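Local coordinates for protein CurH (Lyngbya majuscula, PDB 3KG7) that probably removes water from a beta-hydroxyacyl intermediate during curacin biosynthesis, acting as a double hotdog dehydratase domain of a polyketide synthase module, at residues Gln266-Asp269 / Gln273-Gly276; Ser252-Asn255 / Thr260-Tyr263; Asn34-Gly39 / Ala192-Gly197. All blocks are in the same frame, centred on the assembly; numbering follows the deposited sequence.

Contact 1: residues Gln266-Asp269 / Gln273-Gly276; sequences QLLD and QAFG
Leu267 meets both Phe275 and Gly276 through its backbone. Leu267 N donates to Gly276 O (2.7 Å). Leu267 O accepts from Phe275 N (2.9 Å). Leu267 O also has a CA-H...O contact with Ala274 CA. One step on, Leu268 lies beside Ala274 as a non-hydrogen-bonded pair, and their side chains meet loosely, Leu268 CD2 to Ala274 CB at 4.2 Å. On the other face, Leu267 CB sits over one face of the Phe275 ring, 4.2 Å from its centroid, as a CH-pi contact. The carbonyl carbon of Leu268 lies at the edge of that ring. Phe275 CG stands between its own N and carbonyl carbon (chi1 69°), and this brings the ring toward 266-269. Past the strands the grip passes to Asp269. Asp269 N donates to Gln273 O at 2.8 Å, with an N-H...O angle of 170°. Asp269 OD2 accepts from Gln273 N at 3.0 Å, the donor standing above the carboxylate plane. Weak bonds from Thr271 N and Gly272 N reach the same OD2, so the side chain gathers several amides of the turn. With an alanine in place of Asp269, Gln273 N would probably lose its acceptor, the weak bonds from Thr271 and Gly272 would go with it, and the turn would be freer to move. Farther out, Pro241 touches both Asp269 and Phe275, and His238 meets the Phe275 ring with the planes about 15° apart. Backbone bonds from Leu268 to Tyr245 and from Gln266 to Tyr247 tie the first strand to its other neighbour. Phe275 and Gly276 both face Leu267, and this one-residue slip in register before Leu268 and Ala274 is a classic beta bulge in an antiparallel hairpin of the hotdog fold.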
loop_
_atom_site.group_PDB
_atom_site.type_symbol
_atom_site.label_atom_id
_atom_site.label_comp_id
_atom_site.label_asym_id
_atom_site.label_seq_id
_atom_site.Cartn_x
_atom_site.Cartn_y
_atom_site.Cartn_z
ATOM N N GLN C 266 -10.259 -20.181 -27.892
ATOM C CA GLN C 266 -9.039 -20.958 -27.678
ATOM C C GLN C 266 -7.840 -20.198 -28.234
ATOM O O GLN C 266 -7.853 -19.748 -29.379
ATOM C CB GLN C 266 -9.128 -22.336 -28.340
ATOM C CG GLN C 266 -10.497 -23.017 -28.254
ATOM C CD GLN C 266 -10.886 -23.469 -26.847
ATOM O OE1 GLN C 266 -12.065 -23.705 -26.573
ATOM N NE2 GLN C 266 -9.903 -23.595 -25.957
ATOM N N LEU C 267 -6.808 -20.047 -27.412
ATOM C CA LEU C 267 -5.564 -19.432 -27.862
ATOM C C LEU C 267 -4.613 -20.515 -28.361
ATOM O O LEU C 267 -4.268 -21.439 -27.618
ATOM C CB LEU C 267 -4.919 -18.604 -26.747
ATOM C CG LEU C 267 -5.483 -17.209 -26.459
ATOM C CD1 LEU C 267 -6.815 -17.265 -25.714
ATOM C CD2 LEU C 267 -4.459 -16.389 -25.672
ATOM N N LEU C 268 -4.219 -20.403 -29.629
ATOM C CA LEU C 268 -3.346 -21.380 -30.282
ATOM C C LEU C 268 -2.050 -20.720 -30.727
ATOM O O LEU C 268 -2.079 -19.628 -31.295
ATOM C CB LEU C 268 -4.037 -21.980 -31.507
ATOM C CG LEU C 268 -5.409 -22.651 -31.388
ATOM C CD1 LEU C 268 -6.130 -22.550 -32.708
ATOM C CD2 LEU C 268 -5.290 -24.104 -30.961
ATOM N N ASP C 269 -0.918 -21.384 -30.482
ATOM C CA ASP C 269 0.394 -20.848 -30.882
ATOM C C ASP C 269 0.676 -20.986 -32.395
ATOM O O ASP C 269 -0.225 -21.322 -33.178
ATOM C CB ASP C 269 1.541 -21.421 -30.016
ATOM C CG ASP C 269 1.715 -22.945 -30.152
ATOM O OD1 ASP C 269 2.189 -23.567 -29.176
ATOM O OD2 ASP C 269 1.411 -23.523 -31.216
ATOM N N GLN C 273 -0.901 -25.375 -31.483
ATOM C CA GLN C 273 -1.077 -25.927 -30.140
ATOM C C GLN C 273 -1.737 -24.938 -29.201
ATOM O O GLN C 273 -1.350 -23.770 -29.159
ATOM C CB GLN C 273 0.263 -26.361 -29.560
ATOM C CG GLN C 273 0.694 -27.734 -30.042
ATOM C CD GLN C 273 2.066 -28.126 -29.551
ATOM O OE1 GLN C 273 2.683 -27.414 -28.747
ATOM N NE2 GLN C 273 2.560 -29.266 -30.034
ATOM N N ALA C 274 -2.731 -25.407 -28.450
ATOM C CA ALA C 274 -3.428 -24.562 -27.481
ATOM C C ALA C 274 -2.514 -24.236 -26.297
ATOM O O ALA C 274 -1.742 -25.081 -25.854
ATOM C CB ALA C 274 -4.714 -25.230 -27.008
ATOM N N PHE C 275 -2.589 -23.002 -25.811
ATOM C CA PHE C 275 -1.778 -22.579 -24.667
ATOM C C PHE C 275 -2.542 -21.643 -23.725
ATOM O O PHE C 275 -2.018 -21.218 -22.696
ATOM C CB PHE C 275 -0.454 -21.958 -25.136
ATOM C CG PHE C 275 -0.612 -20.633 -25.823
ATOM C CD1 PHE C 275 -1.141 -20.557 -27.115
ATOM C CD2 PHE C 275 -0.229 -19.459 -25.182
ATOM C CE1 PHE C 275 -1.296 -19.335 -27.753
ATOM C CE2 PHE C 275 -0.380 -18.227 -25.813
ATOM C CZ PHE C 275 -0.913 -18.165 -27.105
ATOM N N GLY C 276 -3.784 -21.334 -24.080
ATOM C CA GLY C 276 -4.657 -20.549 -23.224
ATOM C C GLY C 276 -6.082 -20.580 -23.726
ATOM O O GLY C 276 -6.329 -20.928 -24.885
#

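Contact 2: residues Ser252-Asn255 / Thr260-Tyr263; sequences SRVN and TRSY
An antiparallel hairpin joins the end of strand 243-255 to the start of strand 260-268, with Arg253 facing Ser262 and Asn255 facing Thr260. These are its hydrogen-bonded pairs. Arg253 N donates to Ser262 O at 2.8 Å, and Ser262 N returns a bond of the same length to Arg253 O. Nearer the turn, Asn255 N to Thr260 O is 2.8 Å, while Thr260 N to Asn255 O is longer at 3.2 Å. The side chains of these four residues share one face of the sheet. There Asn255 CB lies 3.4 Å from Thr260 OG1, and the Arg253 guanidinium has Ser262 O over one face. Asn255 CG is anti to its backbone N (chi1 -166°), which leads the amide away from 260-263; its OD1 takes the amide of Leu258 in the turn. The other face carries Val254 and Arg261, a non-hydrogen-bonded pair whose side chains run alongside each other. Val254 CG2 rests 3.5 Å above the Arg261 guanidinium plane, toward its rim. Arg261 bends at chi3 (81°) and brings its head group round to Ser252. Arg261 NH2 donates to Ser252 OG at 3.0 Å, with the oxygen tilted somewhat from the guanidinium plane, and NE adds a weak bond to the same oxygen. Arg261 NH2 also forms a salt bridge with Asp214, which accepts from Ser252 N as well, so one carboxylate holds both strands, and Phe218 adds a cation-pi contact to Arg261. At the far end, Ser252 CB approaches the Tyr263 ring obliquely; Tyr263 OH bonds to Thr209 O. Regular pairing of this kind, with no bulge between the two segments, is that of a beta hairpin in the antiparallel sheet of a hotdog fold.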
loop_
_atom_site.group_PDB
_atom_site.type_symbol
_atom_site.label_atom_id
_atom_site.label_comp_id
_atom_site.label_asym_id
_atom_site.label_seq_id
_atom_site.Cartn_x
_atom_site.Cartn_y
_atom_site.Cartn_z
ATOM N N SER C 252 -21.920 -17.873 -30.836
ATOM C CA SER C 252 -22.224 -17.275 -29.537
ATOM C C SER C 252 -23.609 -17.665 -29.024
ATOM O O SER C 252 -24.584 -17.652 -29.773
ATOM C CB SER C 252 -22.091 -15.748 -29.600
ATOM O OG SER C 252 -22.831 -15.211 -30.681
ATOM N N ARG C 253 -23.676 -18.022 -27.745
ATOM C CA ARG C 253 -24.945 -18.314 -27.089
ATOM C C ARG C 253 -25.627 -17.023 -26.660
ATOM O O ARG C 253 -25.022 -16.166 -26.017
ATOM C CB ARG C 253 -24.753 -19.255 -25.896
ATOM C CG ARG C 253 -24.312 -20.675 -26.288
ATOM C CD ARG C 253 -24.120 -21.597 -25.078
ATOM N NE ARG C 253 -23.520 -20.909 -23.937
ATOM C CZ ARG C 253 -22.235 -20.581 -23.841
ATOM N NH1 ARG C 253 -21.390 -20.874 -24.822
ATOM N NH2 ARG C 253 -21.796 -19.952 -22.760
ATOM N N VAL C 254 -26.893 -16.897 -27.036
ATOM C CA VAL C 254 -27.666 -15.693 -26.794
ATOM C C VAL C 254 -28.701 -15.969 -25.713
ATOM O O VAL C 254 -29.681 -16.683 -25.950
ATOM C CB VAL C 254 -28.375 -15.214 -28.093
ATOM C CG1 VAL C 254 -29.229 -13.965 -27.831
ATOM C CG2 VAL C 254 -27.354 -14.946 -29.191
ATOM N N ASN C 255 -28.461 -15.442 -24.516
ATOM C CA ASN C 255 -29.504 -15.400 -23.503
ATOM C C ASN C 255 -30.452 -14.256 -23.857
ATOM O O ASN C 255 -30.013 -13.147 -24.176
ATOM C CB ASN C 255 -28.925 -15.218 -22.091
ATOM C CG ASN C 255 -29.971 -15.514 -21.000
ATOM O OD1 ASN C 255 -31.188 -14.983 -21.081
ATOM N ND2 ASN C 255 -29.455 -16.314 -19.940
ATOM N N THR C 260 -27.759 -11.362 -22.846
ATOM C CA THR C 260 -26.296 -11.426 -22.922
ATOM C C THR C 260 -25.880 -12.346 -24.063
ATOM O O THR C 260 -26.549 -13.346 -24.327
ATOM C CB THR C 260 -25.668 -12.001 -21.627
ATOM O OG1 THR C 260 -26.156 -13.334 -21.391
ATOM C CG2 THR C 260 -25.970 -11.130 -20.413
ATOM N N ARG C 261 -24.784 -12.013 -24.740
ATOM C CA ARG C 261 -24.159 -12.939 -25.693
ATOM C C ARG C 261 -22.883 -13.482 -25.073
ATOM O O ARG C 261 -22.064 -12.705 -24.581
ATOM C CB ARG C 261 -23.814 -12.251 -27.015
ATOM C CG ARG C 261 -24.989 -11.718 -27.796
ATOM C CD ARG C 261 -24.527 -11.189 -29.137
ATOM N NE ARG C 261 -24.355 -12.257 -30.120
ATOM C CZ ARG C 261 -25.284 -12.626 -31.003
ATOM N NH1 ARG C 261 -26.463 -12.019 -31.041
ATOM N NH2 ARG C 261 -25.033 -13.609 -31.855
ATOM N N SER C 262 -22.708 -14.801 -25.090
ATOM C CA SER C 262 -21.518 -15.421 -24.497
ATOM C C SER C 262 -20.836 -16.381 -25.457
ATOM O O SER C 262 -21.503 -17.043 -26.261
ATOM C CB SER C 262 -21.872 -16.169 -23.212
ATOM O OG SER C 262 -22.900 -15.510 -22.496
ATOM N N TYR C 263 -19.508 -16.464 -25.363
ATOM C CA TYR C 263 -18.731 -17.381 -26.207
ATOM C C TYR C 263 -17.382 -17.810 -25.623
ATOM O O TYR C 263 -16.977 -17.356 -24.552
ATOM C CB TYR C 263 -18.584 -16.854 -27.655
ATOM C CG TYR C 263 -18.055 -15.440 -27.809
ATOM C CD1 TYR C 263 -18.896 -14.333 -27.647
ATOM C CD2 TYR C 263 -16.723 -15.210 -28.155
ATOM C CE1 TYR C 263 -18.413 -13.026 -27.797
ATOM C CE2 TYR C 263 -16.230 -13.907 -28.311
ATOM C CZ TYR C 263 -17.079 -12.822 -28.130
ATOM O OH TYR C 263 -16.593 -11.541 -28.279
#

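Contact 3: residues Asn34-Gly39 / Ala192-Gly197; sequences NHPWIG and AFQLAG
Gln194 reaches across to Pro36 and Trp37, and it makes the whole contact from its side. Along 192-197, the chain first turns through Ala192 and Phe193, which touch nothing of 34-39. The CA atoms of Gln194 and His35 are still 8.3 Å apart, so the gap is bridged by side chain. Gln194 CG stands anti to its carbonyl carbon (chi1 -52°), and the chain runs extended beyond it, carrying the amide to the other loop. Gln194 OE1 lies 3.3 Å from Pro36 CD and equally near Pro36 CG; Gln194 NE2 lies 3.6 Å from Pro36 CG. Gln194 OE1 also sits at the edge of the Trp37 ring, near its plane, 3.8 Å from Trp37 CD1. These are van der Waals touches between two loops, one from each half of the double hotdog fold. The indole is fixed from its own side: Trp37 NE1 donates to His35 ND1 (3.1 Å), and His35 NE2 bonds to Gln28. After Gln194, Leu195 touches His201, and Ala196 N bonds to Glu198. Trp37 packs on Pro202 and Val203 of helix 202-207, while His35 and Ile38 lie on Ile30. The loop leading to strand 41-43 thus has strand 24-30 and helix 202-207 as neighbours.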
loop_
_atom_site.group_PDB
_atom_site.type_symbol
_atom_site.label_atom_id
_atom_site.label_comp_id
_atom_site.label_asym_id
_atom_site.label_seq_id
_atom_site.Cartn_x
_atom_site.Cartn_y
_atom_site.Cartn_z
ATOM N N ASN C 34 1.089 7.856 -19.720
ATOM C CA ASN C 34 1.522 6.561 -19.227
ATOM C C ASN C 34 1.182 5.441 -20.199
ATOM O O ASN C 34 2.026 4.588 -20.506
ATOM C CB ASN C 34 0.814 6.272 -17.905
ATOM C CG ASN C 34 1.479 6.934 -16.729
ATOM O OD1 ASN C 34 1.571 8.165 -16.652
ATOM N ND2 ASN C 34 1.950 6.114 -15.790
ATOM N N HIS C 35 -0.067 5.470 -20.670
ATOM C CA HIS C 35 -0.670 4.397 -21.435
ATOM C C HIS C 35 -1.322 4.938 -22.705
ATOM O O HIS C 35 -2.549 4.909 -22.822
ATOM C CB HIS C 35 -1.748 3.724 -20.589
ATOM C CG HIS C 35 -1.216 2.970 -19.417
ATOM N ND1 HIS C 35 -0.957 1.617 -19.462
ATOM C CD2 HIS C 35 -0.901 3.375 -18.164
ATOM C CE1 HIS C 35 -0.492 1.223 -18.288
ATOM N NE2 HIS C 35 -0.445 2.271 -17.484
ATOM N N PRO C 36 -0.512 5.413 -23.670
ATOM C CA PRO C 36 -1.083 5.973 -24.887
ATOM C C PRO C 36 -2.025 5.036 -25.626
ATOM O O PRO C 36 -2.870 5.508 -26.384
ATOM C CB PRO C 36 0.147 6.268 -25.751
ATOM C CG PRO C 36 1.237 5.473 -25.166
ATOM C CD PRO C 36 0.956 5.467 -23.704
ATOM N N TRP C 37 -1.885 3.731 -25.410
ATOM C CA TRP C 37 -2.701 2.743 -26.129
ATOM C C TRP C 37 -4.196 2.899 -25.884
ATOM O O TRP C 37 -4.997 2.614 -26.766
ATOM C CB TRP C 37 -2.261 1.309 -25.816
ATOM C CG TRP C 37 -2.370 0.894 -24.372
ATOM C CD1 TRP C 37 -1.423 1.056 -23.398
ATOM C CD2 TRP C 37 -3.475 0.227 -23.749
ATOM N NE1 TRP C 37 -1.878 0.541 -22.205
ATOM C CE2 TRP C 37 -3.133 0.022 -22.395
ATOM C CE3 TRP C 37 -4.729 -0.214 -24.204
ATOM C CZ2 TRP C 37 -3.994 -0.608 -21.489
ATOM C CZ3 TRP C 37 -5.587 -0.839 -23.300
ATOM C CH2 TRP C 37 -5.209 -1.033 -21.957
ATOM N N ILE C 38 -4.568 3.359 -24.692
ATOM C CA ILE C 38 -5.986 3.529 -24.362
ATOM C C ILE C 38 -6.648 4.485 -25.345
ATOM O O ILE C 38 -7.791 4.284 -25.746
ATOM C CB ILE C 38 -6.205 4.018 -22.921
ATOM C CG1 ILE C 38 -5.488 3.090 -21.943
ATOM C CG2 ILE C 38 -7.701 4.103 -22.600
ATOM C CD1 ILE C 38 -5.377 3.651 -20.566
ATOM N N GLY C 39 -5.909 5.510 -25.756
ATOM C CA GLY C 39 -6.392 6.468 -26.736
ATOM C C GLY C 39 -6.754 5.854 -28.071
ATOM O O GLY C 39 -7.450 6.474 -28.870
ATOM N N ALA C 192 4.510 -2.208 -29.974
ATOM C CA ALA C 192 5.753 -2.932 -29.638
ATOM C C ALA C 192 6.616 -2.361 -28.496
ATOM O O ALA C 192 7.073 -3.117 -27.644
ATOM C CB ALA C 192 6.605 -3.148 -30.897
ATOM N N PHE C 193 6.825 -1.043 -28.474
ATOM C CA PHE C 193 7.684 -0.386 -27.475
ATOM C C PHE C 193 7.144 -0.474 -26.053
ATOM O O PHE C 193 7.898 -0.390 -25.081
ATOM C CB PHE C 193 7.878 1.094 -27.825
ATOM C CG PHE C 193 8.627 1.892 -26.771
ATOM C CD1 PHE C 193 10.002 2.086 -26.872
ATOM C CD2 PHE C 193 7.951 2.463 -25.688
ATOM C CE1 PHE C 193 10.698 2.836 -25.913
ATOM C CE2 PHE C 193 8.641 3.206 -24.715
ATOM C CZ PHE C 193 10.016 3.400 -24.835
ATOM N N GLN C 194 5.832 -0.612 -25.936
ATOM C CA GLN C 194 5.161 -0.548 -24.637
ATOM C C GLN C 194 5.163 -1.871 -23.880
ATOM O O GLN C 194 4.833 -1.910 -22.691
ATOM C CB GLN C 194 3.714 -0.064 -24.798
ATOM C CG GLN C 194 3.581 1.233 -25.593
ATOM C CD GLN C 194 2.273 1.951 -25.335
ATOM O OE1 GLN C 194 1.998 2.373 -24.212
ATOM N NE2 GLN C 194 1.463 2.107 -26.379
ATOM N N LEU C 195 5.515 -2.956 -24.565
ATOM C CA LEU C 195 5.500 -4.265 -23.934
ATOM C C LEU C 195 6.652 -4.397 -22.940
ATOM O O LEU C 195 7.737 -3.855 -23.164
ATOM C CB LEU C 195 5.505 -5.378 -24.982
ATOM C CG LEU C 195 4.308 -5.383 -25.942
ATOM C CD1 LEU C 195 4.232 -6.678 -26.720
ATOM C CD2 LEU C 195 3.007 -5.168 -25.209
ATOM N N ALA C 196 6.394 -5.098 -21.835
ATOM C CA ALA C 196 7.323 -5.156 -20.702
ATOM C C ALA C 196 7.398 -6.544 -20.051
ATOM O O ALA C 196 7.459 -6.671 -18.820
ATOM C CB ALA C 196 6.941 -4.089 -19.656
ATOM N N GLY C 197 7.384 -7.585 -20.873
ATOM C CA GLY C 197 7.594 -8.932 -20.368
ATOM C C GLY C 197 6.421 -9.510 -19.609
ATOM O O GLY C 197 6.528 -10.589 -19.031
#

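From the N terminus, contact 3 opens first, in the loop between strands 24-30 and 41-43. It closes only at 192-197, after 152 intervening residues that include both helices and strands. It brings together loops from the two halves of the double hotdog fold. Contact 2 then closes a short turn between strands 243-255 and 260-268. Contact 1 closes the next turn, between strands 260-268 and 274-286. The three loops follow in series; none nests in or crosses another. Contacts 1 and 2 lie at opposite ends of strand 260-268, their centres about 22 Å apart, and join three neighbouring strands. Contacts 2 and 3 lie on opposite sides of the chain's centre.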